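Local coordinates for protein serine proteinase inhibitor 1 (Myxoma virus, PDB 6BJ5) that inhibits serine proteases as a member of the poxviral serpins and is important for the virulence of the virus, at residues 41-46 with 310-315; 270-275 with 291-296; 210-215 with 246-251. One frame throughout, in Å; residues are numbered along the deposited sequence.

Interaction 1: 41-46 with 310-315; sequences TSALSV and SDTAIT
Thr-312 and Ile-314 press their side chains onto Ala-43 of the buried helix 37-49, which packs against the large central beta-sheet of the serpin fold. Strand 305-314 lies between strands 142-153 and 293-302 of that sheet, an arrangement consistent with the loop-inserted state of serpins, in which part of the reactive-centre loop has become an extra strand. The short helix and strand segments approach to 8.7 Å between axes and run in broadly similar directions, 32° apart.

Ahead of the contact, Ser-310 is tied to Ser-297 through its OG, while Asp-311 OD1 forms a salt bridge with Arg-149 and a hydrogen bond with Ser-147. Thr-312 is the first residue to meet the helix. Its chi1 of -58° divides the branches by chemistry: CG2, opposite the backbone N across the CA-CB bond, reaches to 3.9 Å from CB of Ala-43, whereas OG1 is hydrogen-bonded to NE2 of Gln-295 in the adjacent strand. The polar atom is thus satisfied within the sheet and the methyl group alone serves the helix. Ala-313 directs its CB away from the helix, and the next inward residue is Ile-314. With chi2 at 175°, its CG1-CD1 arm is stretched out, and CD1 carries the whole of its contact. Leu-44 crosses this side chain at about a right angle and offers CD2, 4.2 Å from Ile-314 CD1. Ile-314 CD1 itself comes within 3.7 Å of Ala-43 CB and 4.0 Å of the backbone C of Ala-43.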
ATOM      1  N   THR A  41      -7.234  -3.279  -0.781  1.00 26.97           N
ATOM      2  CA  THR A  41      -8.015  -4.500  -0.909  1.00 22.14           C
ATOM      3  C   THR A  41      -8.776  -4.814   0.368  1.00 25.44           C
ATOM      4  O   THR A  41      -9.933  -5.254   0.317  1.00 24.59           O
ATOM      5  CB  THR A  41      -7.077  -5.648  -1.280  1.00 23.95           C
ATOM      6  OG1 THR A  41      -6.597  -5.437  -2.616  1.00 25.91           O
ATOM      7  CG2 THR A  41      -7.794  -7.003  -1.201  1.00 18.59           C
ATOM      8  N   SER A  42      -8.133  -4.630   1.529  1.00 21.02           N
ATOM      9  CA  SER A  42      -8.820  -4.909   2.788  1.00 22.35           C
ATOM     10  C   SER A  42      -9.996  -3.963   3.004  1.00 22.38           C
ATOM     11  O   SER A  42     -11.077  -4.396   3.419  1.00 28.96           O
ATOM     12  CB  SER A  42      -7.835  -4.822   3.947  1.00 35.71           C
ATOM     13  OG  SER A  42      -6.757  -5.725   3.747  1.00 50.79           O
ATOM     14  N   ALA A  43      -9.825  -2.683   2.668  1.00 23.82           N
ATOM     15  CA  ALA A  43     -10.902  -1.709   2.798  1.00 18.34           C
ATOM     16  C   ALA A  43     -12.078  -2.068   1.899  1.00 30.41           C
ATOM     17  O   ALA A  43     -13.230  -2.119   2.349  1.00 32.39           O
ATOM     18  CB  ALA A  43     -10.371  -0.312   2.455  1.00  8.60           C
ATOM     19  N   LEU A  44     -11.797  -2.327   0.617  1.00 26.73           N
ATOM     20  CA  LEU A  44     -12.837  -2.701  -0.334  1.00 15.16           C
ATOM     21  C   LEU A  44     -13.559  -3.968   0.108  1.00 19.34           C
ATOM     22  O   LEU A  44     -14.768  -4.118  -0.122  1.00  9.72           O
ATOM     23  CB  LEU A  44     -12.227  -2.912  -1.716  1.00 16.42           C
ATOM     24  CG  LEU A  44     -11.591  -1.741  -2.452  1.00 21.41           C
ATOM     25  CD1 LEU A  44     -11.115  -2.189  -3.830  1.00 12.55           C
ATOM     26  CD2 LEU A  44     -12.585  -0.617  -2.585  1.00 11.08           C
ATOM     27  N   SER A  45     -12.833  -4.891   0.741  1.00 19.43           N
ATOM     28  CA  SER A  45     -13.434  -6.145   1.185  1.00 23.26           C
ATOM     29  C   SER A  45     -14.476  -5.902   2.274  1.00 32.80           C
ATOM     30  O   SER A  45     -15.552  -6.517   2.266  1.00 32.99           O
ATOM     31  CB  SER A  45     -12.324  -7.082   1.664  1.00 31.55           C
ATOM     32  OG  SER A  45     -12.811  -8.337   2.086  1.00 35.21           O
ATOM     33  N   VAL A  46     -14.190  -4.979   3.195  1.00 37.00           N
ATOM     34  CA  VAL A  46     -15.183  -4.561   4.185  1.00 17.91           C
ATOM     35  C   VAL A  46     -16.344  -3.854   3.502  1.00 20.93           C
ATOM     36  O   VAL A  46     -17.511  -4.188   3.733  1.00 26.51           O
ATOM     37  CB  VAL A  46     -14.526  -3.661   5.246  1.00 27.96           C
ATOM     38  CG1 VAL A  46     -15.577  -3.078   6.176  1.00 21.46           C
ATOM     39  CG2 VAL A  46     -13.482  -4.452   6.036  1.00 15.90           C
ATOM     40  N   SER A 310       0.337   2.183   6.343  1.00 22.00           N
ATOM     41  CA  SER A 310      -0.655   2.645   5.384  1.00 21.33           C
ATOM     42  C   SER A 310      -2.049   2.645   6.001  1.00 30.63           C
ATOM     43  O   SER A 310      -2.453   1.680   6.662  1.00 21.04           O
ATOM     44  CB  SER A 310      -0.637   1.788   4.125  1.00 20.48           C
ATOM     45  OG  SER A 310      -1.572   2.302   3.192  1.00 42.09           O
ATOM     46  N   ASP A 311      -2.789   3.729   5.751  1.00 31.78           N
ATOM     47  CA  ASP A 311      -4.175   3.861   6.189  1.00 28.90           C
ATOM     48  C   ASP A 311      -5.026   4.241   4.992  1.00 29.18           C
ATOM     49  O   ASP A 311      -4.737   5.238   4.323  1.00 35.71           O
ATOM     50  CB  ASP A 311      -4.303   4.905   7.291  1.00 28.35           C
ATOM     51  CG  ASP A 311      -3.511   4.535   8.516  1.00 45.57           C
ATOM     52  OD1 ASP A 311      -3.708   3.407   9.022  1.00 48.83           O
ATOM     53  OD2 ASP A 311      -2.664   5.348   8.946  1.00 62.80           O
ATOM     54  N   THR A 312      -6.049   3.437   4.707  1.00 32.46           N
ATOM     55  CA  THR A 312      -6.978   3.693   3.612  1.00 29.47           C
ATOM     56  C   THR A 312      -8.318   4.116   4.185  1.00 23.17           C
ATOM     57  O   THR A 312      -8.863   3.435   5.062  1.00 25.84           O
ATOM     58  CB  THR A 312      -7.140   2.455   2.726  1.00 31.10           C
ATOM     59  OG1 THR A 312      -5.857   2.070   2.217  1.00 25.45           O
ATOM     60  CG2 THR A 312      -8.081   2.739   1.569  1.00 17.02           C
ATOM     61  N   ALA A 313      -8.827   5.248   3.714  1.00 22.90           N
ATOM     62  CA  ALA A 313     -10.081   5.816   4.201  1.00 27.69           C
ATOM     63  C   ALA A 313     -11.100   5.916   3.071  1.00 23.65           C
ATOM     64  O   ALA A 313     -10.880   6.651   2.101  1.00 31.57           O
ATOM     65  CB  ALA A 313      -9.843   7.200   4.809  1.00 15.04           C
ATOM     66  N   ILE A 314     -12.232   5.227   3.222  1.00 21.39           N
ATOM     67  CA  ILE A 314     -13.335   5.293   2.260  1.00 30.80           C
ATOM     68  C   ILE A 314     -14.432   6.192   2.826  1.00 26.55           C
ATOM     69  O   ILE A 314     -14.964   5.933   3.918  1.00 18.69           O
ATOM     70  CB  ILE A 314     -13.871   3.896   1.902  1.00 24.75           C
ATOM     71  CG1 ILE A 314     -12.777   3.124   1.165  1.00 24.31           C
ATOM     72  CG2 ILE A 314     -15.097   4.034   0.976  1.00 22.46           C
ATOM     73  CD1 ILE A 314     -13.090   1.679   0.846  1.00 17.45           C
ATOM     74  N   THR A 315     -14.838   7.176   2.017  1.00 33.78           N
ATOM     75  CA  THR A 315     -15.539   8.417   2.401  1.00 35.98           C
ATOM     76  C   THR A 315     -15.201   8.930   3.775  1.00 39.10           C
ATOM     77  O   THR A 315     -14.580   9.995   3.858  1.00 34.28           O
ATOM     78  CB  THR A 315     -17.061   8.263   2.302  1.00 37.55           C
ATOM     79  OG1 THR A 315     -17.426   8.274   0.921  1.00 52.33           O
ATOM     80  CG2 THR A 315     -17.763   9.398   2.985  1.00 42.44           C
TER

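Interaction 2: 270-275 with 291-296; sequences DAFDPS and TKVLQT
The ring of Phe-272 and the side chain of Val-293 cross at about a right angle, joining the loop after helix 260-265 to the beginning of strand 293-302 in the large serpin beta-sheet. The far end of the ring does this work: CZ lies 4.0 Å from Val-293 CG2, and the methyl approaches the ring obliquely. On the valine, a chi1 of -177° sets CG2 beside the backbone N, and this is the branch that meets the ring, with CG1 turned beside the carbonyl carbon.

Thr-291 takes part through its backbone rather than its side chain, whose CB points away from the loop. Its carbonyl oxygen sits at the ring edge, close to the ring plane, 4.0 Å from Phe-272 CD2 and 4.1 Å from CE2. The two backbones are nearest here as well, with the CA atoms of Phe-272 and Thr-291 5.8 Å apart. The same oxygen has a stronger partner, a hydrogen bond with Arg-260 NH1; Arg-260 and Gln-264 of helix 260-265 also touch the ring, and Leu-263 of that helix touches Val-293. Val-290, just before Thr-291, packs on the ring too, and its backbone is hydrogen-bonded to that of Ala-271, next to the phenylalanine. Beyond the ring the loop turns at Asp-273, whose OD1 accepts from Ser-275 N in an Asx turn.

Between the segments the attraction is therefore mainly dispersion, in a buried place. The slightly positive C-H edge of the phenylalanine probably adds a weak electrostatic preference for facing the carbonyl oxygen, which is hydrogen-bonded by Arg-260.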
ATOM      1  N   ASP A 270     -20.375   2.187  -9.496  1.00 41.08           N
ATOM      2  CA  ASP A 270     -21.676   2.379  -8.857  1.00 44.48           C
ATOM      3  C   ASP A 270     -21.528   2.928  -7.444  1.00 49.15           C
ATOM      4  O   ASP A 270     -22.329   3.766  -7.005  1.00 50.57           O
ATOM      5  CB  ASP A 270     -22.478   1.070  -8.815  1.00 32.63           C
ATOM      6  CG  ASP A 270     -23.249   0.799 -10.095  1.00 38.95           C
ATOM      7  OD1 ASP A 270     -23.218   1.647 -11.012  1.00 42.23           O
ATOM      8  OD2 ASP A 270     -23.969  -0.224 -10.147  1.00 45.27           O
ATOM      9  N   ALA A 271     -20.503   2.478  -6.723  1.00 38.15           N
ATOM     10  CA  ALA A 271     -20.315   2.932  -5.355  1.00 38.81           C
ATOM     11  C   ALA A 271     -20.249   4.448  -5.268  1.00 29.03           C
ATOM     12  O   ALA A 271     -20.706   5.024  -4.278  1.00 38.71           O
ATOM     13  CB  ALA A 271     -19.045   2.307  -4.768  1.00 37.97           C
ATOM     14  N   PHE A 272     -19.753   5.115  -6.312  1.00 31.56           N
ATOM     15  CA  PHE A 272     -19.610   6.572  -6.299  1.00 33.26           C
ATOM     16  C   PHE A 272     -20.829   7.302  -6.829  1.00 35.60           C
ATOM     17  O   PHE A 272     -20.904   8.528  -6.687  1.00 41.63           O
ATOM     18  CB  PHE A 272     -18.405   7.028  -7.138  1.00 23.79           C
ATOM     19  CG  PHE A 272     -17.098   6.503  -6.647  1.00 35.61           C
ATOM     20  CD1 PHE A 272     -16.635   5.259  -7.060  1.00 28.53           C
ATOM     21  CD2 PHE A 272     -16.338   7.238  -5.744  1.00 45.20           C
ATOM     22  CE1 PHE A 272     -15.425   4.768  -6.595  1.00 21.82           C
ATOM     23  CE2 PHE A 272     -15.134   6.752  -5.276  1.00 37.63           C
ATOM     24  CZ  PHE A 272     -14.676   5.511  -5.705  1.00 23.68           C
ATOM     25  N   ASP A 273     -21.782   6.592  -7.424  1.00 43.78           N
ATOM     26  CA  ASP A 273     -22.892   7.256  -8.079  1.00 42.49           C
ATOM     27  C   ASP A 273     -24.074   7.227  -7.129  1.00 41.76           C
ATOM     28  O   ASP A 273     -24.584   6.134  -6.825  1.00 40.23           O
ATOM     29  CB  ASP A 273     -23.231   6.542  -9.383  1.00 50.39           C
ATOM     30  CG  ASP A 273     -24.407   7.157 -10.111  1.00 61.91           C
ATOM     31  OD1 ASP A 273     -25.012   8.136  -9.609  1.00 61.37           O
ATOM     32  OD2 ASP A 273     -24.719   6.643 -11.212  1.00 70.18           O
ATOM     33  N   PRO A 274     -24.554   8.379  -6.651  1.00 49.24           N
ATOM     34  CA  PRO A 274     -25.648   8.365  -5.659  1.00 55.72           C
ATOM     35  C   PRO A 274     -26.928   7.746  -6.193  1.00 62.90           C
ATOM     36  O   PRO A 274     -27.646   7.066  -5.443  1.00 60.06           O
ATOM     37  CB  PRO A 274     -25.846   9.855  -5.335  1.00 40.67           C
ATOM     38  CG  PRO A 274     -24.562  10.504  -5.714  1.00 45.24           C
ATOM     39  CD  PRO A 274     -24.034   9.734  -6.890  1.00 50.20           C
ATOM     40  N   SER A 275     -27.199   7.920  -7.488  1.00 60.73           N
ATOM     41  CA  SER A 275     -28.420   7.381  -8.072  1.00 61.17           C
ATOM     42  C   SER A 275     -28.397   5.863  -8.122  1.00 58.61           C
ATOM     43  O   SER A 275     -29.455   5.232  -8.054  1.00 72.07           O
ATOM     44  CB  SER A 275     -28.620   7.937  -9.484  1.00 63.29           C
ATOM     45  OG  SER A 275     -28.714   9.350  -9.484  1.00 65.63           O
ATOM     46  N   THR A 291     -17.916   8.825  -1.510  1.00 30.78           N
ATOM     47  CA  THR A 291     -17.461  10.039  -2.172  1.00 31.64           C
ATOM     48  C   THR A 291     -15.965  10.040  -2.429  1.00 41.63           C
ATOM     49  O   THR A 291     -15.538  10.420  -3.522  1.00 43.84           O
ATOM     50  CB  THR A 291     -17.793  11.272  -1.329  1.00 29.89           C
ATOM     51  OG1 THR A 291     -19.138  11.196  -0.833  1.00 28.55           O
ATOM     52  CG2 THR A 291     -17.616  12.517  -2.172  1.00 37.83           C
ATOM     53  N   LYS A 292     -15.158   9.563  -1.474  1.00 35.50           N
ATOM     54  CA  LYS A 292     -13.708   9.656  -1.573  1.00 32.78           C
ATOM     55  C   LYS A 292     -13.087   8.359  -1.087  1.00 30.72           C
ATOM     56  O   LYS A 292     -13.570   7.754  -0.127  1.00 26.63           O
ATOM     57  CB  LYS A 292     -13.114  10.846  -0.787  1.00 35.84           C
ATOM     58  CG  LYS A 292     -13.760  12.204  -1.027  1.00 40.61           C
ATOM     59  CD  LYS A 292     -13.229  13.263  -0.053  1.00 58.40           C
ATOM     60  CE  LYS A 292     -14.309  14.274   0.348  1.00 62.50           C
ATOM     61  NZ  LYS A 292     -13.748  15.551   0.886  1.00 58.47           N
ATOM     62  N   VAL A 293     -12.005   7.951  -1.745  1.00 27.22           N
ATOM     63  CA  VAL A 293     -11.139   6.891  -1.255  1.00 26.36           C
ATOM     64  C   VAL A 293      -9.737   7.468  -1.203  1.00 33.19           C
ATOM     65  O   VAL A 293      -9.165   7.830  -2.243  1.00 27.00           O
ATOM     66  CB  VAL A 293     -11.167   5.630  -2.127  1.00 28.85           C
ATOM     67  CG1 VAL A 293     -10.283   4.550  -1.477  1.00 21.60           C
ATOM     68  CG2 VAL A 293     -12.590   5.125  -2.307  1.00 21.48           C
ATOM     69  N   LEU A 294      -9.200   7.593   0.008  1.00 37.11           N
ATOM     70  CA  LEU A 294      -7.888   8.178   0.230  1.00 30.50           C
ATOM     71  C   LEU A 294      -6.999   7.214   0.992  1.00 23.71           C
ATOM     72  O   LEU A 294      -7.456   6.516   1.915  1.00 23.26           O
ATOM     73  CB  LEU A 294      -7.990   9.497   0.991  1.00 32.25           C
ATOM     74  CG  LEU A 294      -8.854  10.542   0.290  1.00 44.23           C
ATOM     75  CD1 LEU A 294      -8.863  11.842   1.087  1.00 44.66           C
ATOM     76  CD2 LEU A 294      -8.392  10.762  -1.148  1.00 50.07           C
ATOM     77  N   GLN A 295      -5.739   7.161   0.570  1.00 14.69           N
ATOM     78  CA  GLN A 295      -4.715   6.364   1.230  1.00 22.87           C
ATOM     79  C   GLN A 295      -3.490   7.228   1.511  1.00 27.24           C
ATOM     80  O   GLN A 295      -2.938   7.867   0.604  1.00 22.17           O
ATOM     81  CB  GLN A 295      -4.326   5.150   0.374  1.00 21.30           C
ATOM     82  CG  GLN A 295      -3.734   4.019   1.180  1.00 25.05           C
ATOM     83  CD  GLN A 295      -3.145   2.924   0.328  1.00 32.51           C
ATOM     84  OE1 GLN A 295      -2.059   3.064  -0.250  1.00 33.50           O
ATOM     85  NE2 GLN A 295      -3.887   1.828   0.210  1.00 18.18           N
ATOM     86  N   THR A 296      -3.051   7.236   2.757  1.00 29.52           N
ATOM     87  CA  THR A 296      -1.772   7.830   3.091  1.00 24.51           C
ATOM     88  C   THR A 296      -0.858   6.708   3.564  1.00 21.71           C
ATOM     89  O   THR A 296      -1.229   5.905   4.436  1.00 19.66           O
ATOM     90  CB  THR A 296      -1.909   8.924   4.147  1.00 26.12           C
ATOM     91  OG1 THR A 296      -2.302   8.338   5.382  1.00 39.09           O
ATOM     92  CG2 THR A 296      -2.958   9.920   3.747  1.00 27.41           C
TER

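Interaction 3: 210-215 with 246-251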
ATOM      1  N   THR A 210       7.945 -12.189   5.382  1.00 43.34           N
ATOM      2  CA  THR A 210       7.869 -10.989   4.578  1.00 43.44           C
ATOM      3  C   THR A 210       9.239 -10.734   3.959  1.00 44.43           C
ATOM      4  O   THR A 210      10.278 -11.092   4.522  1.00 46.94           O
ATOM      5  CB  THR A 210       7.386  -9.815   5.445  1.00 38.62           C
ATOM      6  OG1 THR A 210       8.187  -9.710   6.630  1.00 53.98           O
ATOM      7  CG2 THR A 210       5.974 -10.054   5.894  1.00 28.81           C
ATOM      8  N   ALA A 211       9.234 -10.113   2.783  1.00 42.69           N
ATOM      9  CA  ALA A 211      10.489  -9.847   2.095  1.00 43.43           C
ATOM     10  C   ALA A 211      10.302  -8.695   1.122  1.00 45.73           C
ATOM     11  O   ALA A 211       9.185  -8.404   0.685  1.00 48.02           O
ATOM     12  CB  ALA A 211      10.979 -11.097   1.356  1.00 24.45           C
ATOM     13  N   MET A 212      11.417  -8.084   0.733  1.00 39.07           N
ATOM     14  CA  MET A 212      11.389  -7.011  -0.249  1.00 36.25           C
ATOM     15  C   MET A 212      11.928  -7.517  -1.573  1.00 32.65           C
ATOM     16  O   MET A 212      13.024  -8.075  -1.638  1.00 41.04           O
ATOM     17  CB  MET A 212      12.165  -5.779   0.215  1.00 31.54           C
ATOM     18  CG  MET A 212      12.174  -4.680  -0.843  1.00 33.90           C
ATOM     19  SD  MET A 212      12.906  -3.102  -0.353  1.00 35.48           S
ATOM     20  CE  MET A 212      11.579  -2.432   0.653  1.00 34.19           C
ATOM     21  N   LEU A 213      11.128  -7.362  -2.607  1.00 35.77           N
ATOM     22  CA  LEU A 213      11.572  -7.558  -3.968  1.00 26.30           C
ATOM     23  C   LEU A 213      12.046  -6.206  -4.455  1.00 37.81           C
ATOM     24  O   LEU A 213      11.298  -5.224  -4.391  1.00 44.85           O
ATOM     25  CB  LEU A 213      10.437  -8.092  -4.843  1.00 31.97           C
ATOM     26  CG  LEU A 213       9.852  -9.438  -4.391  1.00 31.87           C
ATOM     27  CD1 LEU A 213       8.712  -9.826  -5.288  1.00 27.50           C
ATOM     28  CD2 LEU A 213      10.923 -10.535  -4.368  1.00 37.34           C
ATOM     29  N   LEU A 214      13.292  -6.151  -4.901  1.00 39.50           N
ATOM     30  CA  LEU A 214      13.875  -4.944  -5.453  1.00 20.36           C
ATOM     31  C   LEU A 214      14.020  -5.172  -6.956  1.00 20.74           C
ATOM     32  O   LEU A 214      14.619  -6.166  -7.388  1.00 28.22           O
ATOM     33  CB  LEU A 214      15.199  -4.643  -4.761  1.00 22.48           C
ATOM     34  CG  LEU A 214      16.121  -3.546  -5.312  1.00 30.69           C
ATOM     35  CD1 LEU A 214      15.534  -2.160  -5.076  1.00 24.74           C
ATOM     36  CD2 LEU A 214      17.492  -3.645  -4.694  1.00 20.63           C
ATOM     37  N   VAL A 215      13.418  -4.285  -7.731  1.00  9.22           N
ATOM     38  CA  VAL A 215      13.310  -4.347  -9.180  1.00 16.19           C
ATOM     39  C   VAL A 215      14.099  -3.174  -9.747  1.00 28.32           C
ATOM     40  O   VAL A 215      13.709  -2.017  -9.538  1.00 25.93           O
ATOM     41  CB  VAL A 215      11.834  -4.278  -9.616  1.00 29.65           C
ATOM     42  CG1 VAL A 215      11.675  -4.380 -11.148  1.00 22.73           C
ATOM     43  CG2 VAL A 215      11.014  -5.364  -8.907  1.00 32.13           C
ATOM     44  N   VAL A 246      24.692  -5.762  -3.063  1.00 33.08           N
ATOM     45  CA  VAL A 246      23.508  -4.911  -3.115  1.00 31.57           C
ATOM     46  C   VAL A 246      23.927  -3.502  -2.731  1.00 25.25           C
ATOM     47  O   VAL A 246      24.466  -3.284  -1.639  1.00 25.19           O
ATOM     48  CB  VAL A 246      22.410  -5.444  -2.186  1.00 35.80           C
ATOM     49  CG1 VAL A 246      21.184  -4.566  -2.216  1.00 25.69           C
ATOM     50  CG2 VAL A 246      22.081  -6.864  -2.560  1.00 36.38           C
ATOM     51  N   VAL A 247      23.732  -2.558  -3.643  1.00 30.86           N
ATOM     52  CA  VAL A 247      24.013  -1.148  -3.412  1.00 22.61           C
ATOM     53  C   VAL A 247      22.683  -0.413  -3.596  1.00 33.23           C
ATOM     54  O   VAL A 247      22.209  -0.237  -4.725  1.00 31.10           O
ATOM     55  CB  VAL A 247      25.087  -0.624  -4.366  1.00 21.11           C
ATOM     56  CG1 VAL A 247      25.345   0.864  -4.135  1.00 17.38           C
ATOM     57  CG2 VAL A 247      26.364  -1.457  -4.252  1.00 17.43           C
ATOM     58  N   MET A 248      22.040  -0.020  -2.505  1.00 33.23           N
ATOM     59  CA  MET A 248      20.738   0.606  -2.651  1.00 31.74           C
ATOM     60  C   MET A 248      20.606   1.726  -1.648  1.00 31.83           C
ATOM     61  O   MET A 248      21.228   1.689  -0.571  1.00 42.20           O
ATOM     62  CB  MET A 248      19.610  -0.425  -2.474  1.00 30.19           C
ATOM     63  CG  MET A 248      19.360  -0.813  -1.045  1.00 38.58           C
ATOM     64  SD  MET A 248      17.956  -1.928  -0.881  1.00 38.96           S
ATOM     65  CE  MET A 248      16.615  -0.954  -1.530  1.00 19.39           C
ATOM     66  N   PRO A 249      19.824   2.760  -1.956  1.00 10.65           N
ATOM     67  CA  PRO A 249      19.700   3.914  -1.069  1.00 20.59           C
ATOM     68  C   PRO A 249      18.837   3.626   0.141  1.00 25.41           C
ATOM     69  O   PRO A 249      17.872   2.869   0.072  1.00 30.53           O
ATOM     70  CB  PRO A 249      18.991   4.975  -1.926  1.00 13.87           C
ATOM     71  CG  PRO A 249      18.792   4.352  -3.293  1.00 13.64           C
ATOM     72  CD  PRO A 249      18.920   2.874  -3.112  1.00 12.02           C
ATOM     73  N   LYS A 250      19.189   4.257   1.255  1.00 22.59           N
ATOM     74  CA  LYS A 250      18.190   4.530   2.268  1.00 20.51           C
ATOM     75  C   LYS A 250      17.096   5.392   1.652  1.00 26.90           C
ATOM     76  O   LYS A 250      17.357   6.234   0.780  1.00 19.33           O
ATOM     77  CB  LYS A 250      18.800   5.283   3.455  1.00 15.92           C
ATOM     78  CG  LYS A 250      19.803   4.502   4.209  1.00 33.93           C
ATOM     79  CD  LYS A 250      20.490   5.371   5.237  1.00 39.97           C
ATOM     80  CE  LYS A 250      19.528   5.733   6.320  1.00 36.06           C
ATOM     81  NZ  LYS A 250      20.237   6.316   7.475  1.00 50.22           N
ATOM     82  N   PHE A 251      15.853   5.172   2.088  1.00 21.98           N
ATOM     83  CA  PHE A 251      14.793   6.056   1.630  1.00 21.03           C
ATOM     84  C   PHE A 251      13.663   6.131   2.644  1.00 15.21           C
ATOM     85  O   PHE A 251      13.390   5.187   3.400  1.00 20.29           O
ATOM     86  CB  PHE A 251      14.263   5.651   0.252  1.00 26.43           C
ATOM     87  CG  PHE A 251      13.660   4.280   0.188  1.00 28.12           C
ATOM     88  CD1 PHE A 251      12.318   4.078   0.501  1.00 27.77           C
ATOM     89  CD2 PHE A 251      14.425   3.193  -0.220  1.00 22.15           C
ATOM     90  CE1 PHE A 251      11.748   2.796   0.413  1.00 22.29           C
ATOM     91  CE2 PHE A 251      13.866   1.920  -0.304  1.00 24.56           C
ATOM     92  CZ  PHE A 251      12.515   1.729   0.022  1.00 16.69           C
TER
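Sheet B of the serpin fold packs on strand 243-258 where Met-212 and Leu-214 of strand 210-217 meet Met-248 and Phe-251. The first strand lies at the edge, within this chain, of the small three-stranded part of sheet B. The first part of strand 243-258, with Met-248, pairs with strand 173-185 in what corresponds to sheet C, and its later part, with Phe-251, runs beside strand 293-302 in sheet A. The backbones stay well separated, the nearest CA atoms, those of Leu-214 and Met-248, being 9.3 Å apart, and side chains fill the interval.

Met-248 is central. Its CG occupies the crowded position between the backbone N and the carbonyl carbon (chi1 76°), and a bend at chi3 brings CE round to sheet B. This methyl lies 3.9 Å from CD1 of Leu-214, the side chains sliding past each other in opposite directions. The same CE is 4.4 Å from SD of Met-212, and thus serves both residues of sheet B.

Met-212 reaches across with its first two torsions extended and then turns at chi3 (-77°), which carries CE toward Phe-251. There it meets the ring at the edge, near the ring plane, 4.3 Å from CZ, so it is not stacked on a face.

A second chain of serine proteinase inhibitor 1, probably the C-terminal part of the cleaved serpin, also packs here. Residues of both segments pair in antiparallel fashion with that chain, so strand pairing runs on across the interface, and Phe-18 of that chain meets the ring of Phe-251 with the planes about 30° apart.

Thioether, branched aliphatic and aromatic groups make up the whole contact. Cohesion here rests on non-directional van der Waals packing, which suits the flexible methionines, while directional backbone bonds join neighbouring strands.

How the interactions relate
Interactions 1 and 2 lie on the large sheet A; interaction 3 involves the strand that leads into it. Interaction 1 lies deepest, about 8 Å from the chain centre to its own, and sets a helix against strand 305-314. Interaction 2 is about 11 Å from it between centres and joins a loop to the adjoining strand; strands 305-314 and 293-302 pair directly, and Val-293 touches Ile-314, so the two form one continuous region. Interaction 3 lies across the chain centre from interaction 2, where sheet B and a far more extensive interface with another chain come in. Each is mostly buried and apolar, but aliphatic methyls dominate interaction 1, a ring edge facing a carbonyl marks interaction 2, and methionines bridge interaction 3.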